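PDB 3LHO: putative hydrolase from Shewanella frigidimarina, which probably works as an iron-dependent dioxygenase of the 2-oxoadipate dioxygenase/decarboxylase family. Local coordinates for residues D181-L186 and E209-M214; R45-A50 and K110-L115; F10-Q15 and F129-R134. One frame throughout, in Å; residues are numbered along the deposited sequence.

Contact 1 of 3, residues D181-L186 and E209-M214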
ATOM      1  N   ASP A 181     -19.024  -4.038 -12.509  1.00 22.10           N
ATOM      2  CA  ASP A 181     -19.207  -5.460 -12.738  1.00 21.12           C
ATOM      3  C   ASP A 181     -18.261  -6.272 -11.881  1.00 18.81           C
ATOM      4  O   ASP A 181     -18.627  -7.328 -11.391  1.00 20.98           O
ATOM      5  CB  ASP A 181     -19.023  -5.785 -14.218  1.00 22.88           C
ATOM      6  CG  ASP A 181     -20.093  -5.133 -15.078  1.00 25.79           C
ATOM      7  OD1 ASP A 181     -21.274  -5.194 -14.679  1.00 35.16           O
ATOM      8  OD2 ASP A 181     -19.754  -4.539 -16.113  1.00 34.51           O
ATOM      9  N   VAL A 182     -17.047  -5.784 -11.678  1.00 17.56           N
ATOM     10  CA  VAL A 182     -16.116  -6.472 -10.743  1.00 15.93           C
ATOM     11  C   VAL A 182     -16.698  -6.448  -9.332  1.00 16.97           C
ATOM     12  O   VAL A 182     -16.695  -7.452  -8.611  1.00 17.30           O
ATOM     13  CB  VAL A 182     -14.731  -5.801 -10.740  1.00 17.67           C
ATOM     14  CG1 VAL A 182     -13.807  -6.417  -9.658  1.00 16.35           C
ATOM     15  CG2 VAL A 182     -14.110  -5.906 -12.151  1.00 18.88           C
ATOM     16  N   ASN A 183     -17.187  -5.283  -8.931  1.00 16.71           N
ATOM     17  CA  ASN A 183     -17.783  -5.114  -7.603  1.00 18.44           C
ATOM     18  C   ASN A 183     -18.949  -6.064  -7.388  1.00 21.27           C
ATOM     19  O   ASN A 183     -19.089  -6.649  -6.301  1.00 22.07           O
ATOM     20  CB  ASN A 183     -18.213  -3.651  -7.379  1.00 17.65           C
ATOM     21  CG  ASN A 183     -17.040  -2.736  -7.050  1.00 21.62           C
ATOM     22  OD1 ASN A 183     -15.900  -3.201  -6.888  1.00 19.69           O
ATOM     23  ND2 ASN A 183     -17.308  -1.425  -6.927  1.00 20.56           N
ATOM     24  N   GLN A 184     -19.757  -6.259  -8.426  1.00 22.63           N
ATOM     25  CA  GLN A 184     -20.912  -7.146  -8.314  1.00 24.93           C
ATOM     26  C   GLN A 184     -20.451  -8.597  -8.130  1.00 24.98           C
ATOM     27  O   GLN A 184     -20.986  -9.293  -7.275  1.00 25.38           O
ATOM     28  CB  GLN A 184     -21.858  -6.988  -9.513  1.00 25.47           C
ATOM     29  CG  GLN A 184     -23.243  -7.632  -9.345  1.00 32.95           C
ATOM     30  CD  GLN A 184     -23.935  -7.215  -8.045  1.00 34.43           C
ATOM     31  OE1 GLN A 184     -23.951  -6.036  -7.678  1.00 45.26           O
ATOM     32  NE2 GLN A 184     -24.464  -8.191  -7.321  1.00 51.90           N
ATOM     33  N   ALA A 185     -19.436  -9.033  -8.884  1.00 24.02           N
ATOM     34  CA  ALA A 185     -18.888 -10.401  -8.753  1.00 23.60           C
ATOM     35  C   ALA A 185     -18.321 -10.642  -7.351  1.00 24.58           C
ATOM     36  O   ALA A 185     -18.386 -11.750  -6.812  1.00 24.34           O
ATOM     37  CB  ALA A 185     -17.790 -10.668  -9.803  1.00 22.01           C
ATOM     38  N   LEU A 186     -17.698  -9.611  -6.795  1.00 22.77           N
ATOM     39  CA  LEU A 186     -17.118  -9.715  -5.466  1.00 23.60           C
ATOM     40  C   LEU A 186     -18.227  -9.892  -4.427  1.00 21.77           C
ATOM     41  O   LEU A 186     -18.133 -10.755  -3.565  1.00 20.09           O
ATOM     42  CB  LEU A 186     -16.314  -8.465  -5.132  1.00 19.67           C
ATOM     43  CG  LEU A 186     -15.100  -8.213  -6.025  1.00 25.90           C
ATOM     44  CD1 LEU A 186     -14.411  -6.929  -5.576  1.00 25.66           C
ATOM     45  CD2 LEU A 186     -14.178  -9.424  -6.006  1.00 20.35           C
ATOM     46  N   GLU A 209     -11.165   5.194 -11.504  1.00 20.10           N
ATOM     47  CA  GLU A 209     -12.185   4.642 -10.614  1.00 19.17           C
ATOM     48  C   GLU A 209     -11.541   3.611  -9.735  1.00 20.04           C
ATOM     49  O   GLU A 209     -10.786   2.792 -10.234  1.00 21.11           O
ATOM     50  CB  GLU A 209     -13.311   3.978 -11.394  1.00 17.05           C
ATOM     51  CG  GLU A 209     -14.196   4.923 -12.177  1.00 19.61           C
ATOM     52  CD  GLU A 209     -15.098   4.182 -13.172  1.00 19.96           C
ATOM     53  OE1 GLU A 209     -14.619   3.310 -13.921  1.00 24.83           O
ATOM     54  OE2 GLU A 209     -16.304   4.468 -13.197  1.00 26.04           O
ATOM     55  N   GLN A 210     -11.848   3.626  -8.436  1.00 19.35           N
ATOM     56  CA  GLN A 210     -11.281   2.656  -7.506  1.00 21.91           C
ATOM     57  C   GLN A 210     -12.347   2.134  -6.566  1.00 21.94           C
ATOM     58  O   GLN A 210     -13.334   2.817  -6.286  1.00 23.74           O
ATOM     59  CB  GLN A 210     -10.114   3.258  -6.704  1.00 23.41           C
ATOM     60  CG  GLN A 210      -8.891   3.627  -7.538  1.00 29.16           C
ATOM     61  CD  GLN A 210      -7.732   4.187  -6.709  1.00 32.08           C
ATOM     62  OE1 GLN A 210      -7.807   5.294  -6.202  1.00 37.39           O
ATOM     63  NE2 GLN A 210      -6.665   3.422  -6.584  1.00 24.88           N
ATOM     64  N   SER A 211     -12.151   0.900  -6.120  1.00 23.07           N
ATOM     65  CA  SER A 211     -13.002   0.285  -5.118  1.00 22.97           C
ATOM     66  C   SER A 211     -12.103  -0.613  -4.290  1.00 21.80           C
ATOM     67  O   SER A 211     -10.950  -0.841  -4.674  1.00 21.75           O
ATOM     68  CB  SER A 211     -14.105  -0.532  -5.806  1.00 21.11           C
ATOM     69  OG  SER A 211     -13.535  -1.644  -6.464  1.00 20.76           O
ATOM     70  N   SER A 212     -12.587  -1.053  -3.131  1.00 20.55           N
ATOM     71  CA  SER A 212     -11.814  -1.924  -2.252  1.00 20.87           C
ATOM     72  C   SER A 212     -12.683  -2.794  -1.377  1.00 20.56           C
ATOM     73  O   SER A 212     -13.815  -2.461  -1.060  1.00 22.44           O
ATOM     74  CB  SER A 212     -10.846  -1.125  -1.341  1.00 20.40           C
ATOM     75  OG  SER A 212     -11.503  -0.083  -0.622  1.00 21.20           O
ATOM     76  N   THR A 213     -12.108  -3.914  -0.962  1.00 21.55           N
ATOM     77  CA  THR A 213     -12.673  -4.714   0.090  1.00 22.04           C
ATOM     78  C   THR A 213     -12.589  -3.947   1.391  1.00 20.80           C
ATOM     79  O   THR A 213     -11.841  -2.989   1.533  1.00 19.71           O
ATOM     80  CB  THR A 213     -11.888  -6.025   0.260  1.00 22.41           C
ATOM     81  OG1 THR A 213     -10.522  -5.725   0.561  1.00 25.15           O
ATOM     82  CG2 THR A 213     -11.956  -6.846  -0.992  1.00 21.65           C
HETATM   83  N   MSE A 214     -13.386  -4.362   2.361  1.00 22.88           N
HETATM   84  CA  MSE A 214     -13.143  -3.940   3.725  1.00 22.07           C
HETATM   85  C   MSE A 214     -11.911  -4.649   4.233  1.00 20.47           C
HETATM   86  O   MSE A 214     -11.668  -5.789   3.857  1.00 21.78           O
HETATM   87  CB  MSE A 214     -14.338  -4.292   4.562  1.00 25.21           C
HETATM   88  CG  MSE A 214     -15.412  -3.208   4.481  1.00 29.73           C
HETATM   89 SE   MSE A 214     -16.162  -3.346   6.197  0.75 46.98          SE
HETATM   90  CE  MSE A 214     -17.188  -4.745   5.776  1.00 14.82           C
TER
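The flat group here is the carboxamide of Asn183, and Ser211 comes up to its rim, close to the amide plane, rather than over either face. Ser211 OG donates a hydrogen bond to Asn183 OD1 at 2.9 Å, lying in the carbonyl plane on a lone pair, with a C=O...O angle of 125°. Just beside it, Ser211 CB lies almost equally near the oxygen and the nitrogen of the amide, 3.4 Å from Asn183 OD1 and 3.5 Å from Asn183 ND2. The hydroxyl gets there because OG stands between the backbone N and the carbonyl carbon of Ser211 (chi1 68°), turned to the helix. Both residues are buried, and the bond pairs a buried hydroxyl with a buried carbonyl oxygen. Leu193 packs on Asn183 as well, while Phe236 and Ile179 touch Ser211. Helix 179-188 thus lies along strand 208-212, the outermost on its side of the mixed sheet, with Leu186 reaching across to Phe236 of strand 235-239. A helix laid on its own sheet, with the metal ligand Glu235 on the adjoining strand, is consistent with the vicinal oxygen chelate fold of the glyoxalase clan.

Contact 2 of 3, residues R45-A50 and K110-L115; sequences RTFNIA and KSIHGL. With SO4 (sulfate ion), chain C.
Ile112 and Phe47 meet methyl to ring: CG2 of Ile112 stands almost exactly over the centre of the Phe47 ring, 3.5 Å from the centroid and 4° off the ring normal, a clear CH-pi contact. The methyl is put there by its torsion, CG2 lying opposite the backbone N across the CA-CB bond of Ile112, so that it leads from the helix into the phenyl face. The same methyl also touches Ile49, with Ile112 CG2 to Ile49 CD1 at 3.8 Å, and is thus shared by two side chains of the 45-50 segment. Ile49 in turn repeats the theme with the roles exchanged: its CD1 lies over one face of the His113 imidazole, displaced toward the rim, 3.8 Å from the centroid and 18° off the normal. His113 starts out from the helix pointing away from segment 45-50, and its ring comes back toward Ile49. A sulfate, probably from the crystallisation liquor, marks the outer end. Ala50 N donates to its O2 at 2.8 Å, nearly straight at 163°, while sulfate O3 lies in the imidazole plane at the ring edge, 3.6 Å from His113 CE1. An inverse gamma turn centred on Asn48 bends the chain between Phe47 and Ile49; Asn48 OD1 and ND2 are hydrogen-bonded to Val101 N and Glu102 OE1. Farther in, Phe47 rests on Leu99 of strand 93-99 and Val156 of helix 151-159, and Ile112 on Leu146 of helix 140-149, which places helix 106-116 against the end of strand 39-47 with two more helices beside it.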
ATOM      1  N   ARG A  45       4.417   2.624   2.775  1.00 19.18           N
ATOM      2  CA  ARG A  45       4.342   3.787   3.671  1.00 15.15           C
ATOM      3  C   ARG A  45       5.604   3.881   4.499  1.00 20.19           C
ATOM      4  O   ARG A  45       6.192   2.879   4.813  1.00 13.22           O
ATOM      5  CB  ARG A  45       3.215   3.572   4.653  1.00 13.18           C
ATOM      6  CG  ARG A  45       1.841   3.539   3.991  1.00 17.86           C
ATOM      7  CD  ARG A  45       0.789   3.359   5.027  1.00 20.30           C
ATOM      8  NE  ARG A  45      -0.521   3.681   4.483  1.00 18.07           N
ATOM      9  CZ  ARG A  45      -1.654   3.756   5.174  1.00 24.37           C
ATOM     10  NH1 ARG A  45      -1.675   3.514   6.471  1.00 19.40           N
ATOM     11  NH2 ARG A  45      -2.784   4.086   4.548  1.00 24.72           N
ATOM     12  N   THR A  46       5.982   5.077   4.922  1.00 17.13           N
ATOM     13  CA  THR A  46       7.114   5.220   5.854  1.00 16.02           C
ATOM     14  C   THR A  46       7.041   6.610   6.469  1.00 18.22           C
ATOM     15  O   THR A  46       6.007   7.301   6.303  1.00 14.13           O
ATOM     16  CB  THR A  46       8.470   4.976   5.172  1.00 17.96           C
ATOM     17  OG1 THR A  46       9.505   4.851   6.176  1.00 14.46           O
ATOM     18  CG2 THR A  46       8.810   6.086   4.195  1.00 13.81           C
ATOM     19  N   PHE A  47       8.068   6.979   7.234  1.00 15.10           N
ATOM     20  CA  PHE A  47       8.204   8.348   7.784  1.00 17.56           C
ATOM     21  C   PHE A  47       9.354   9.086   7.139  1.00 16.27           C
ATOM     22  O   PHE A  47      10.286   8.462   6.651  1.00 15.84           O
ATOM     23  CB  PHE A  47       8.478   8.273   9.287  1.00 16.62           C
ATOM     24  CG  PHE A  47       7.444   7.511  10.061  1.00 18.37           C
ATOM     25  CD1 PHE A  47       6.232   8.056  10.336  1.00 13.50           C
ATOM     26  CD2 PHE A  47       7.709   6.237  10.526  1.00 12.45           C
ATOM     27  CE1 PHE A  47       5.279   7.364  11.063  1.00 18.17           C
ATOM     28  CE2 PHE A  47       6.768   5.546  11.242  1.00 19.34           C
ATOM     29  CZ  PHE A  47       5.544   6.110  11.500  1.00 13.50           C
ATOM     30  N   ASN A  48       9.335  10.426   7.172  1.00 15.22           N
ATOM     31  CA  ASN A  48      10.442  11.211   6.618  1.00 14.64           C
ATOM     32  C   ASN A  48      11.684  11.295   7.566  1.00 14.93           C
ATOM     33  O   ASN A  48      12.260  12.363   7.829  1.00 18.30           O
ATOM     34  CB  ASN A  48       9.928  12.601   6.225  1.00 12.74           C
ATOM     35  CG  ASN A  48       9.616  13.434   7.435  1.00 19.92           C
ATOM     36  OD1 ASN A  48       9.379  12.896   8.537  1.00 14.60           O
ATOM     37  ND2 ASN A  48       9.690  14.732   7.276  1.00 16.84           N
ATOM     38  N   ILE A  49      12.091  10.144   8.083  1.00 15.30           N
ATOM     39  CA  ILE A  49      13.252  10.016   8.966  1.00 16.44           C
ATOM     40  C   ILE A  49      14.311   9.346   8.041  1.00 16.63           C
ATOM     41  O   ILE A  49      14.009   8.322   7.387  1.00 16.46           O
ATOM     42  CB  ILE A  49      12.914   9.139  10.201  1.00 18.01           C
ATOM     43  CG1 ILE A  49      11.927   9.879  11.132  1.00 17.02           C
ATOM     44  CG2 ILE A  49      14.181   8.736  10.971  1.00 19.83           C
ATOM     45  CD1 ILE A  49      11.378   9.110  12.286  1.00 18.27           C
ATOM     46  N   ALA A  50      15.502   9.951   7.956  1.00 15.62           N
ATOM     47  CA  ALA A  50      16.533   9.605   6.956  1.00 16.36           C
ATOM     48  C   ALA A  50      16.739   8.098   6.833  1.00 16.95           C
ATOM     49  O   ALA A  50      16.774   7.498   5.729  1.00 18.75           O
ATOM     50  CB  ALA A  50      17.894  10.318   7.321  1.00 16.68           C
ATOM     51  N   LYS A 110       8.363  12.354  19.180  1.00 20.84           N
ATOM     52  CA  LYS A 110       9.279  11.594  20.022  1.00 20.27           C
ATOM     53  C   LYS A 110       8.961  10.116  19.940  1.00 18.95           C
ATOM     54  O   LYS A 110       9.890   9.287  19.854  1.00 17.81           O
ATOM     55  CB  LYS A 110       9.227  12.089  21.479  1.00 22.55           C
ATOM     56  CG  LYS A 110      10.025  11.231  22.491  1.00 33.57           C
ATOM     57  CD  LYS A 110      10.267  11.971  23.831  1.00 42.96           C
ATOM     58  CE  LYS A 110      11.147  11.145  24.782  1.00 49.35           C
ATOM     59  NZ  LYS A 110      11.704  11.960  25.932  1.00 55.62           N
ATOM     60  N   SER A 111       7.673   9.760  19.951  1.00 17.11           N
ATOM     61  CA  SER A 111       7.308   8.345  19.909  1.00 19.18           C
ATOM     62  C   SER A 111       7.723   7.693  18.592  1.00 19.38           C
ATOM     63  O   SER A 111       8.220   6.576  18.596  1.00 17.06           O
ATOM     64  CB  SER A 111       5.809   8.136  20.134  1.00 19.92           C
ATOM     65  OG  SER A 111       5.517   8.324  21.512  1.00 19.50           O
ATOM     66  N   ILE A 112       7.505   8.393  17.485  1.00 17.29           N
ATOM     67  CA  ILE A 112       7.824   7.868  16.157  1.00 18.34           C
ATOM     68  C   ILE A 112       9.338   7.714  16.062  1.00 19.93           C
ATOM     69  O   ILE A 112       9.812   6.628  15.693  1.00 17.09           O
ATOM     70  CB  ILE A 112       7.280   8.734  15.032  1.00 17.52           C
ATOM     71  CG1 ILE A 112       5.744   8.631  14.986  1.00 21.24           C
ATOM     72  CG2 ILE A 112       7.876   8.359  13.653  1.00 13.72           C
ATOM     73  CD1 ILE A 112       5.083   9.718  14.112  1.00 17.44           C
ATOM     74  N   HIS A 113      10.095   8.740  16.474  1.00 16.66           N
ATOM     75  CA  HIS A 113      11.563   8.604  16.483  1.00 20.17           C
ATOM     76  C   HIS A 113      12.021   7.443  17.314  1.00 18.48           C
ATOM     77  O   HIS A 113      12.965   6.734  16.940  1.00 23.10           O
ATOM     78  CB  HIS A 113      12.268   9.869  16.925  1.00 19.65           C
ATOM     79  CG  HIS A 113      12.381  10.869  15.842  1.00 21.03           C
ATOM     80  ND1 HIS A 113      13.359  10.797  14.872  1.00 22.17           N
ATOM     81  CD2 HIS A 113      11.619  11.941  15.543  1.00 22.08           C
ATOM     82  CE1 HIS A 113      13.211  11.815  14.041  1.00 18.35           C
ATOM     83  NE2 HIS A 113      12.144  12.505  14.409  1.00 23.16           N
ATOM     84  N   GLY A 114      11.328   7.192  18.416  1.00 20.76           N
ATOM     85  CA  GLY A 114      11.662   6.092  19.280  1.00 18.18           C
ATOM     86  C   GLY A 114      11.514   4.730  18.653  1.00 23.37           C
ATOM     87  O   GLY A 114      12.272   3.798  18.977  1.00 20.02           O
ATOM     88  N   LEU A 115      10.527   4.587  17.763  1.00 22.11           N
ATOM     89  CA  LEU A 115      10.339   3.316  17.052  1.00 19.81           C
ATOM     90  C   LEU A 115      11.424   3.149  15.993  1.00 19.47           C
ATOM     91  O   LEU A 115      12.004   2.095  15.862  1.00 17.33           O
ATOM     92  CB  LEU A 115       8.949   3.280  16.400  1.00 21.19           C
ATOM     93  CG  LEU A 115       7.713   3.598  17.293  1.00 19.52           C
ATOM     94  CD1 LEU A 115       6.436   3.434  16.501  1.00 21.32           C
ATOM     95  CD2 LEU A 115       7.634   2.731  18.530  1.00 20.82           C
TER
HETATM   96  S   SO4 C 268      16.724  12.225  10.552  1.00 67.09           S
HETATM   97  O1  SO4 C 268      17.627  11.083  10.429  1.00 67.47           O
HETATM   98  O2  SO4 C 268      15.754  12.265   9.449  1.00 62.59           O
HETATM   99  O3  SO4 C 268      16.055  12.144  11.854  1.00 66.94           O
HETATM  100  O4  SO4 C 268      17.523  13.447  10.447  1.00 76.93           O

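Contact 3 of 3, residues F10-Q15 and F129-R134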
ATOM      1  N   PHE A  10       7.981  -8.842  -6.024  1.00 19.41           N
ATOM      2  CA  PHE A  10       6.543  -8.855  -5.866  1.00 19.38           C
ATOM      3  C   PHE A  10       5.966 -10.187  -5.365  1.00 19.74           C
ATOM      4  O   PHE A  10       5.054 -10.158  -4.551  1.00 17.96           O
ATOM      5  CB  PHE A  10       5.867  -8.372  -7.140  1.00 21.68           C
ATOM      6  CG  PHE A  10       6.079  -6.907  -7.391  1.00 14.96           C
ATOM      7  CD1 PHE A  10       5.536  -5.972  -6.545  1.00 21.03           C
ATOM      8  CD2 PHE A  10       6.867  -6.460  -8.458  1.00 16.39           C
ATOM      9  CE1 PHE A  10       5.731  -4.621  -6.772  1.00 24.72           C
ATOM     10  CE2 PHE A  10       7.039  -5.114  -8.696  1.00 20.93           C
ATOM     11  CZ  PHE A  10       6.488  -4.191  -7.849  1.00 24.89           C
ATOM     12  N   ALA A  11       6.539 -11.318  -5.784  1.00 21.23           N
ATOM     13  CA  ALA A  11       6.143 -12.607  -5.216  1.00 19.61           C
ATOM     14  C   ALA A  11       6.296 -12.580  -3.691  1.00 18.30           C
ATOM     15  O   ALA A  11       5.405 -12.994  -2.982  1.00 19.40           O
ATOM     16  CB  ALA A  11       6.944 -13.811  -5.821  1.00 20.47           C
ATOM     17  N   ALA A  12       7.441 -12.111  -3.204  1.00 16.16           N
ATOM     18  CA  ALA A  12       7.742 -12.124  -1.784  1.00 18.14           C
ATOM     19  C   ALA A  12       6.873 -11.113  -1.032  1.00 16.59           C
ATOM     20  O   ALA A  12       6.363 -11.395   0.081  1.00 15.16           O
ATOM     21  CB  ALA A  12       9.254 -11.862  -1.561  1.00 19.08           C
ATOM     22  N   LEU A  13       6.639  -9.958  -1.648  1.00 16.95           N
ATOM     23  CA  LEU A  13       5.780  -8.969  -1.049  1.00 16.23           C
ATOM     24  C   LEU A  13       4.335  -9.465  -0.925  1.00 16.00           C
ATOM     25  O   LEU A  13       3.661  -9.224   0.081  1.00 16.93           O
ATOM     26  CB  LEU A  13       5.813  -7.653  -1.858  1.00 18.22           C
ATOM     27  CG  LEU A  13       5.245  -6.387  -1.235  1.00 27.32           C
ATOM     28  CD1 LEU A  13       6.140  -5.790  -0.100  1.00 18.86           C
ATOM     29  CD2 LEU A  13       5.004  -5.319  -2.323  1.00 27.18           C
ATOM     30  N   TRP A  14       3.852 -10.100  -1.977  1.00 13.31           N
ATOM     31  CA  TRP A  14       2.510 -10.689  -1.990  1.00 16.13           C
ATOM     32  C   TRP A  14       2.360 -11.810  -0.973  1.00 16.61           C
ATOM     33  O   TRP A  14       1.364 -11.869  -0.262  1.00 19.80           O
ATOM     34  CB  TRP A  14       2.202 -11.190  -3.396  1.00 17.09           C
ATOM     35  CG  TRP A  14       0.889 -11.941  -3.543  1.00 20.79           C
ATOM     36  CD1 TRP A  14       0.727 -13.302  -3.594  1.00 18.40           C
ATOM     37  CD2 TRP A  14      -0.418 -11.370  -3.674  1.00 16.11           C
ATOM     38  NE1 TRP A  14      -0.617 -13.613  -3.735  1.00 15.11           N
ATOM     39  CE2 TRP A  14      -1.342 -12.445  -3.782  1.00 17.85           C
ATOM     40  CE3 TRP A  14      -0.904 -10.061  -3.708  1.00 17.55           C
ATOM     41  CZ2 TRP A  14      -2.717 -12.246  -3.943  1.00 12.19           C
ATOM     42  CZ3 TRP A  14      -2.273  -9.866  -3.863  1.00 17.04           C
ATOM     43  CH2 TRP A  14      -3.164 -10.949  -3.975  1.00 20.30           C
ATOM     44  N   GLN A  15       3.344 -12.687  -0.878  1.00 17.77           N
ATOM     45  CA  GLN A  15       3.257 -13.783   0.129  1.00 19.83           C
ATOM     46  C   GLN A  15       3.100 -13.234   1.556  1.00 18.48           C
ATOM     47  O   GLN A  15       2.318 -13.757   2.359  1.00 18.21           O
ATOM     48  CB  GLN A  15       4.448 -14.764   0.072  1.00 18.94           C
ATOM     49  CG  GLN A  15       4.379 -15.773  -1.122  1.00 30.73           C
ATOM     50  CD  GLN A  15       3.006 -16.510  -1.246  1.00 39.79           C
ATOM     51  OE1 GLN A  15       2.383 -16.877  -0.238  1.00 42.85           O
ATOM     52  NE2 GLN A  15       2.549 -16.722  -2.482  1.00 35.10           N
ATOM     53  N   PHE A 129      13.578  -6.002   3.150  1.00 18.58           N
ATOM     54  CA  PHE A 129      13.211  -4.832   3.946  1.00 16.00           C
ATOM     55  C   PHE A 129      11.764  -4.356   3.743  1.00 17.78           C
ATOM     56  O   PHE A 129      11.080  -4.016   4.717  1.00 16.17           O
ATOM     57  CB  PHE A 129      14.170  -3.650   3.757  1.00 17.36           C
ATOM     58  CG  PHE A 129      13.742  -2.405   4.573  1.00 13.75           C
ATOM     59  CD1 PHE A 129      13.735  -2.461   5.967  1.00 17.40           C
ATOM     60  CD2 PHE A 129      13.274  -1.263   3.957  1.00 23.81           C
ATOM     61  CE1 PHE A 129      13.342  -1.433   6.716  1.00 18.17           C
ATOM     62  CE2 PHE A 129      12.879  -0.198   4.703  1.00 16.24           C
ATOM     63  CZ  PHE A 129      12.880  -0.265   6.085  1.00 16.23           C
ATOM     64  N   ILE A 130      11.270  -4.309   2.511  1.00 16.36           N
ATOM     65  CA  ILE A 130       9.932  -3.742   2.309  1.00 17.61           C
ATOM     66  C   ILE A 130       8.800  -4.694   2.795  1.00 15.85           C
ATOM     67  O   ILE A 130       7.657  -4.311   2.851  1.00 16.93           O
ATOM     68  CB  ILE A 130       9.703  -3.276   0.849  1.00 19.89           C
ATOM     69  CG1 ILE A 130       9.637  -4.458  -0.093  1.00 19.80           C
ATOM     70  CG2 ILE A 130      10.777  -2.177   0.381  1.00 18.35           C
ATOM     71  CD1 ILE A 130       9.140  -4.060  -1.510  1.00 31.41           C
ATOM     72  N   TYR A 131       9.144  -5.941   3.127  1.00 14.63           N
ATOM     73  CA  TYR A 131       8.200  -6.860   3.782  1.00 18.77           C
ATOM     74  C   TYR A 131       8.756  -7.449   5.087  1.00 19.31           C
ATOM     75  O   TYR A 131       8.414  -8.578   5.463  1.00 19.82           O
ATOM     76  CB  TYR A 131       7.721  -7.964   2.822  1.00 18.28           C
ATOM     77  CG  TYR A 131       8.839  -8.762   2.144  1.00 18.49           C
ATOM     78  CD1 TYR A 131       9.433  -8.287   0.959  1.00 15.30           C
ATOM     79  CD2 TYR A 131       9.323  -9.962   2.710  1.00 20.99           C
ATOM     80  CE1 TYR A 131      10.452  -8.961   0.356  1.00 21.40           C
ATOM     81  CE2 TYR A 131      10.381 -10.672   2.091  1.00 17.93           C
ATOM     82  CZ  TYR A 131      10.916 -10.149   0.891  1.00 16.42           C
ATOM     83  OH  TYR A 131      11.929 -10.783   0.248  1.00 19.44           O
ATOM     84  N   SER A 132       9.597  -6.667   5.774  1.00 20.16           N
ATOM     85  CA  SER A 132      10.337  -7.135   6.982  1.00 18.11           C
ATOM     86  C   SER A 132       9.459  -6.983   8.254  1.00 18.87           C
ATOM     87  O   SER A 132       9.778  -7.495   9.314  1.00 20.00           O
ATOM     88  CB  SER A 132      11.657  -6.312   7.169  1.00 13.99           C
ATOM     89  OG  SER A 132      11.392  -4.879   7.248  1.00 18.10           O
ATOM     90  N   GLY A 133       8.391  -6.206   8.178  1.00 17.94           N
ATOM     91  CA  GLY A 133       7.495  -6.015   9.349  1.00 17.72           C
ATOM     92  C   GLY A 133       8.002  -5.020  10.376  1.00 20.91           C
ATOM     93  O   GLY A 133       8.646  -3.986  10.048  1.00 19.33           O
ATOM     94  N   ARG A 134       7.668  -5.318  11.624  1.00 18.74           N
ATOM     95  CA  ARG A 134       7.985  -4.450  12.720  1.00 22.45           C
ATOM     96  C   ARG A 134       9.388  -4.677  13.198  1.00 20.55           C
ATOM     97  O   ARG A 134       9.753  -5.795  13.462  1.00 26.34           O
ATOM     98  CB  ARG A 134       7.040  -4.708  13.910  1.00 27.20           C
ATOM     99  CG  ARG A 134       6.045  -3.595  14.097  1.00 25.44           C
ATOM    100  CD  ARG A 134       5.435  -3.599  15.473  1.00 23.35           C
ATOM    101  NE  ARG A 134       4.914  -4.911  15.871  1.00 24.53           N
ATOM    102  CZ  ARG A 134       5.228  -5.539  16.996  1.00 35.65           C
ATOM    103  NH1 ARG A 134       6.078  -4.995  17.874  1.00 32.12           N
ATOM    104  NH2 ARG A 134       4.692  -6.733  17.244  1.00 30.60           N
TER
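The methyl of Ala12 overlaps the phenol end of Tyr131, with Ala12 CB 3.4 Å from Tyr131 CZ and also 3.4 Å from Tyr131 OH. On that same side of the ring the helix backbone follows, Ala12 O standing 4.1 Å above the plane and offset toward the rim, so the ring faces the helix backbone at Ala12 and Leu13. It is swung over the helix by a chi1 of 54°, which sets CG between the backbone N and the carbonyl carbon. Leu13 makes the other part of the contact. Its CD1 meets Ile130 CD1 at 3.7 Å, the two side chains crossing at about a right angle, and it also lies 3.6 Å from Ile130 O and 4.0 Å from Tyr131 CB. The chain on this side is pinned by Ser132, whose N and OG both donate to Phe129 O, OG at 2.7 Å. Ser132 and Gly133 together face Tyr161 in a classic beta bulge. With an alanine in place of Tyr131 the ring and its hydroxyl would go, and Ala12 would probably lose its aromatic cover while His3 was left without its mate. Between the segments the chemistry is therefore purely van der Waals: shape holds helix to loop, and the Tyr131 hydroxyl finds its hydrogen-bond partner outside the two segments, in His3 near the N-terminus.

Along the chain, contact 2 is nested inside the loop closed by contact 3, and contact 1 follows after both. Contacts 2 and 3 are neighbours, with centres about 19 Å apart and nearest atoms about 6 Å apart; contact 1 lies about 25 Å from contact 3 and about 33 Å from contact 2, centre to centre. Contacts 1 and 2 reach the same mixed sheet, through strands 208-212 and 39-47, on opposite sides of the chain's centre. Contact 3 lays helix 6-20 on the loop before helix 140-149. The nickel ligands His41, His165 and Glu235 belong to strands of that sheet, so helices and loops are packed around the metal-bearing core from well-separated places.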